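Tryptophan halogenase superfamily (Brevundimonas sp. BAL3, PDB 6FRL) is a flavin-dependent halogenase that installs bromine in preference to chlorine, probably on an aromatic substrate as in related enzymes. Local coordinates at residues Glu389-Arg392 with Val393-Phe396; Val438-Arg441 with Trp442-Phe445. All coordinates share one frame; numbering follows the deposited sequence.

Interaction 1. Residues Glu389-Arg392 with Val393-Phe396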
# COMPACT_ATOMS: atom_id res chain seq x y z
N GLU B 389 -0.34 8.75 -9.90
CA GLU B 389 -1.66 9.01 -9.31
C GLU B 389 -2.69 9.52 -10.37
O GLU B 389 -3.86 9.08 -10.42
CB GLU B 389 -1.52 9.97 -8.09
CG GLU B 389 -2.80 10.66 -7.59
CD GLU B 389 -2.55 11.52 -6.37
OE1 GLU B 389 -2.33 12.73 -6.56
OE2 GLU B 389 -2.53 11.02 -5.22
N MET B 390 -2.23 10.43 -11.22
CA MET B 390 -3.07 10.92 -12.32
C MET B 390 -3.48 9.78 -13.23
O MET B 390 -4.65 9.69 -13.61
CB MET B 390 -2.37 12.04 -13.12
CG MET B 390 -2.28 13.38 -12.37
SD MET B 390 -3.87 14.19 -12.11
CE MET B 390 -4.26 14.70 -13.79
N GLU B 391 -2.55 8.89 -13.55
CA GLU B 391 -2.83 7.76 -14.43
C GLU B 391 -3.84 6.80 -13.77
O GLU B 391 -4.76 6.27 -14.45
CB GLU B 391 -1.53 6.99 -14.80
CG GLU B 391 -0.54 7.73 -15.73
CD GLU B 391 0.84 7.09 -15.77
OE1 GLU B 391 1.13 6.13 -15.00
OE2 GLU B 391 1.67 7.53 -16.57
N ARG B 392 -3.69 6.57 -12.46
CA ARG B 392 -4.63 5.72 -11.72
C ARG B 392 -6.05 6.30 -11.68
O ARG B 392 -7.01 5.56 -11.77
CB ARG B 392 -4.09 5.39 -10.33
CG ARG B 392 -2.73 4.72 -10.28
CD ARG B 392 -2.75 3.29 -10.75
NE ARG B 392 -2.92 3.18 -12.20
CZ ARG B 392 -1.95 3.38 -13.10
NH1 ARG B 392 -0.72 3.71 -12.72
NH2 ARG B 392 -2.25 3.26 -14.40
N VAL B 393 -6.19 7.62 -11.65
CA VAL B 393 -7.54 8.25 -11.73
C VAL B 393 -8.10 8.22 -13.15
O VAL B 393 -9.30 7.95 -13.36
CB VAL B 393 -7.52 9.71 -11.19
CG1 VAL B 393 -8.88 10.40 -11.38
CG2 VAL B 393 -7.12 9.72 -9.71
N ARG B 394 -7.25 8.54 -14.12
CA ARG B 394 -7.62 8.36 -15.53
C ARG B 394 -8.24 6.97 -15.85
O ARG B 394 -9.35 6.89 -16.40
CB ARG B 394 -6.39 8.59 -16.41
CG ARG B 394 -6.59 8.45 -17.91
CD ARG B 394 -5.26 8.18 -18.57
NE ARG B 394 -4.64 6.94 -18.08
CZ ARG B 394 -3.40 6.55 -18.37
NH1 ARG B 394 -2.64 7.30 -19.16
NH2 ARG B 394 -2.92 5.40 -17.87
N ASP B 395 -7.53 5.91 -15.48
CA ASP B 395 -7.99 4.53 -15.69
C ASP B 395 -9.33 4.24 -15.03
O ASP B 395 -10.18 3.61 -15.65
CB ASP B 395 -6.94 3.53 -15.19
CG ASP B 395 -5.69 3.50 -16.06
OD1 ASP B 395 -5.60 4.29 -17.02
OD2 ASP B 395 -4.80 2.69 -15.76
N PHE B 396 -9.54 4.69 -13.80
CA PHE B 396 -10.86 4.54 -13.19
C PHE B 396 -11.94 5.24 -14.01
O PHE B 396 -13.00 4.67 -14.22
CB PHE B 396 -10.85 5.04 -11.73
CG PHE B 396 -12.10 4.71 -10.95
CD1 PHE B 396 -12.49 3.38 -10.78
CD2 PHE B 396 -12.84 5.71 -10.32
CE1 PHE B 396 -13.64 3.07 -10.03
CE2 PHE B 396 -13.97 5.40 -9.57
CZ PHE B 396 -14.37 4.07 -9.44
O HOH W 1 -4.94 1.64 -13.48
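R392 and D395 lie side by side on one flank of a helix, their ends pointing the same way, and meet in a salt bridge: R392 NH2 stands 2.9 Å from D395 OD2. The carboxylate oxygen sits in the guanidinium plane, whereas the nitrogen approaches from above the carboxylate, since the two flat groups are turned 58° apart. The bends at chi2 and chi3 (-72° and 73°) swing the guanidinium round the side of the helix to D395. A water accepts from R392 NE at 2.8 Å and donates to D395 OD2, adding a second link between the pair. OD2 also bonds T423 at the start of helix 422-434.

The other carboxylate oxygen is gripped by R394 side-on: NE and NH2 both lie 3.0 Å from D395 OD1, on its syn side. Both arginines approach from the same face of the carboxylate, one at each oxygen, and R392 NH2 comes 4.1 Å from R394 NH2, their like charges probably offset by the shared carboxylate. E391 sets its CB over one face of the R394 guanidinium, 3.7 Å from NH2, while its own carboxylate pairs with R388. Beneath these groups runs the regular helical backbone bonding, such as R394 N to M390 O at 2.9 Å. The result is a buried salt-bridge network on helix 376-402, built on one i to i+3 pair, R392 with D395, and the neighbouring R394.

Interaction 2. Residues Val438-Arg441 with Trp442-Phe445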
# COMPACT_ATOMS: atom_id res chain seq x y z
N VAL B 438 -6.15 -5.95 -9.20
CA VAL B 438 -4.76 -5.59 -9.43
C VAL B 438 -4.55 -4.28 -8.68
O VAL B 438 -5.35 -3.34 -8.80
CB VAL B 438 -4.44 -5.43 -10.95
CG1 VAL B 438 -3.03 -4.90 -11.15
CG2 VAL B 438 -4.67 -6.74 -11.68
N ARG B 439 -3.49 -4.22 -7.90
CA ARG B 439 -3.22 -3.05 -7.08
C ARG B 439 -1.91 -2.42 -7.51
O ARG B 439 -0.84 -3.05 -7.46
CB ARG B 439 -3.22 -3.44 -5.60
CG ARG B 439 -4.63 -3.71 -5.07
CD ARG B 439 -4.69 -4.07 -3.58
NE ARG B 439 -5.75 -5.07 -3.31
CZ ARG B 439 -6.41 -5.23 -2.16
NH1 ARG B 439 -6.15 -4.48 -1.09
NH2 ARG B 439 -7.36 -6.17 -2.08
N TYR B 440 -2.00 -1.19 -7.99
CA TYR B 440 -0.84 -0.39 -8.29
C TYR B 440 -0.61 0.59 -7.14
O TYR B 440 -1.42 0.70 -6.20
CB TYR B 440 -1.05 0.32 -9.62
CG TYR B 440 -1.33 -0.59 -10.82
CD1 TYR B 440 -0.36 -1.47 -11.31
CD2 TYR B 440 -2.57 -0.56 -11.48
CE1 TYR B 440 -0.62 -2.30 -12.41
CE2 TYR B 440 -2.82 -1.36 -12.60
CZ TYR B 440 -1.84 -2.24 -13.06
OH TYR B 440 -2.10 -3.04 -14.14
N ARG B 441 0.50 1.31 -7.19
CA ARG B 441 0.78 2.35 -6.17
C ARG B 441 -0.06 3.57 -6.54
O ARG B 441 -0.35 3.82 -7.74
CB ARG B 441 2.27 2.75 -6.13
CG ARG B 441 3.27 1.60 -6.01
CD ARG B 441 4.71 2.05 -6.28
NE ARG B 441 4.98 2.43 -7.68
CZ ARG B 441 5.86 3.36 -8.09
NH1 ARG B 441 6.59 4.05 -7.21
NH2 ARG B 441 6.02 3.62 -9.39
N TRP B 442 -0.45 4.32 -5.51
CA TRP B 442 -1.03 5.67 -5.64
C TRP B 442 -2.47 5.71 -6.17
O TRP B 442 -2.90 6.72 -6.75
CB TRP B 442 -0.08 6.59 -6.45
CG TRP B 442 1.31 6.61 -5.87
CD1 TRP B 442 2.46 6.12 -6.44
CD2 TRP B 442 1.67 7.10 -4.59
NE1 TRP B 442 3.53 6.32 -5.59
CE2 TRP B 442 3.07 6.91 -4.44
CE3 TRP B 442 0.95 7.72 -3.55
CZ2 TRP B 442 3.75 7.28 -3.29
CZ3 TRP B 442 1.62 8.11 -2.39
CH2 TRP B 442 3.02 7.89 -2.27
N GLU B 443 -3.23 4.65 -5.92
CA GLU B 443 -4.65 4.57 -6.26
C GLU B 443 -5.44 5.51 -5.33
O GLU B 443 -5.35 5.40 -4.12
CB GLU B 443 -5.20 3.15 -6.03
CG GLU B 443 -4.56 2.01 -6.81
CD GLU B 443 -5.17 1.74 -8.18
OE1 GLU B 443 -4.74 0.75 -8.78
OE2 GLU B 443 -6.06 2.48 -8.68
N MET B 444 -6.23 6.41 -5.90
CA MET B 444 -7.14 7.22 -5.14
C MET B 444 -8.36 6.36 -4.74
O MET B 444 -8.94 6.58 -3.64
CB MET B 444 -7.60 8.38 -5.98
CG MET B 444 -8.51 9.36 -5.24
SD MET B 444 -8.52 10.95 -6.10
CE MET B 444 -6.90 11.57 -5.63
N PHE B 445 -8.71 5.40 -5.62
CA PHE B 445 -9.87 4.56 -5.50
C PHE B 445 -9.50 3.14 -5.14
O PHE B 445 -8.74 2.50 -5.84
CB PHE B 445 -10.65 4.59 -6.82
CG PHE B 445 -11.20 5.94 -7.11
CD1 PHE B 445 -12.32 6.39 -6.42
CD2 PHE B 445 -10.53 6.80 -7.95
CE1 PHE B 445 -12.80 7.68 -6.61
CE2 PHE B 445 -11.03 8.07 -8.17
CZ PHE B 445 -12.17 8.51 -7.49
O HOH W 2 -2.62 1.98 -3.92
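The side chain of E443 doubles back at chi2 (-88°), which carries OE1 across to Y440, where it receives a weak hydrogen bond from the backbone: Y440 N to E443 OE1 is 3.4 Å. The same oxygen lies 3.7 Å from Y440 CD2. Its stronger partner is K427 of helix 422-434, whose ammonium group also bonds V438 O, tying this segment to that helix. Y440 is fixed at its far end by a bond from OH to the backbone O of T423.

Between these residues the chain reverses. W442 takes a positive phi of 74° after an extended R441, and the backbone carbonyl of Y440 is joined across the turn to E443 N through a water, which donates to Y440 O at 2.9 Å and accepts weakly from E443 N. At the bend the indole of W442 passes obliquely beside R441, with W442 CD1 3.4 Å from R441 CB and the guanidinium turned well away from the ring plane. R441 NH2 also bonds a bound glycerol. The backbone angles of R441 and W442 fit a type II beta turn, opened enough for a water to bridge its ends, in the loop joining helices 422-434 and 447-456.

How the interactions relate
Interaction 1 comes first along the chain, within helix 376-402; interaction 2 follows in the loop after helix 422-434 and before helix 447-456. Their centres are only about 9 Å apart, because the loop folds back against the helix. Direct packing joins them: the rings of F396 and F445 stack, with F396 CD2 3.5 Å from F445 CD2, and R392 CG lies 3.6 Å from R441 O. Helix 422-434 touches both, T423 serving D395 in one and Y440 in the other. Interaction 1 is buried, whereas interaction 2 reaches the surface, where V438 and R441 pack on the second subunit, so the loop lies between helix 376-402 and the second subunit of the assembly.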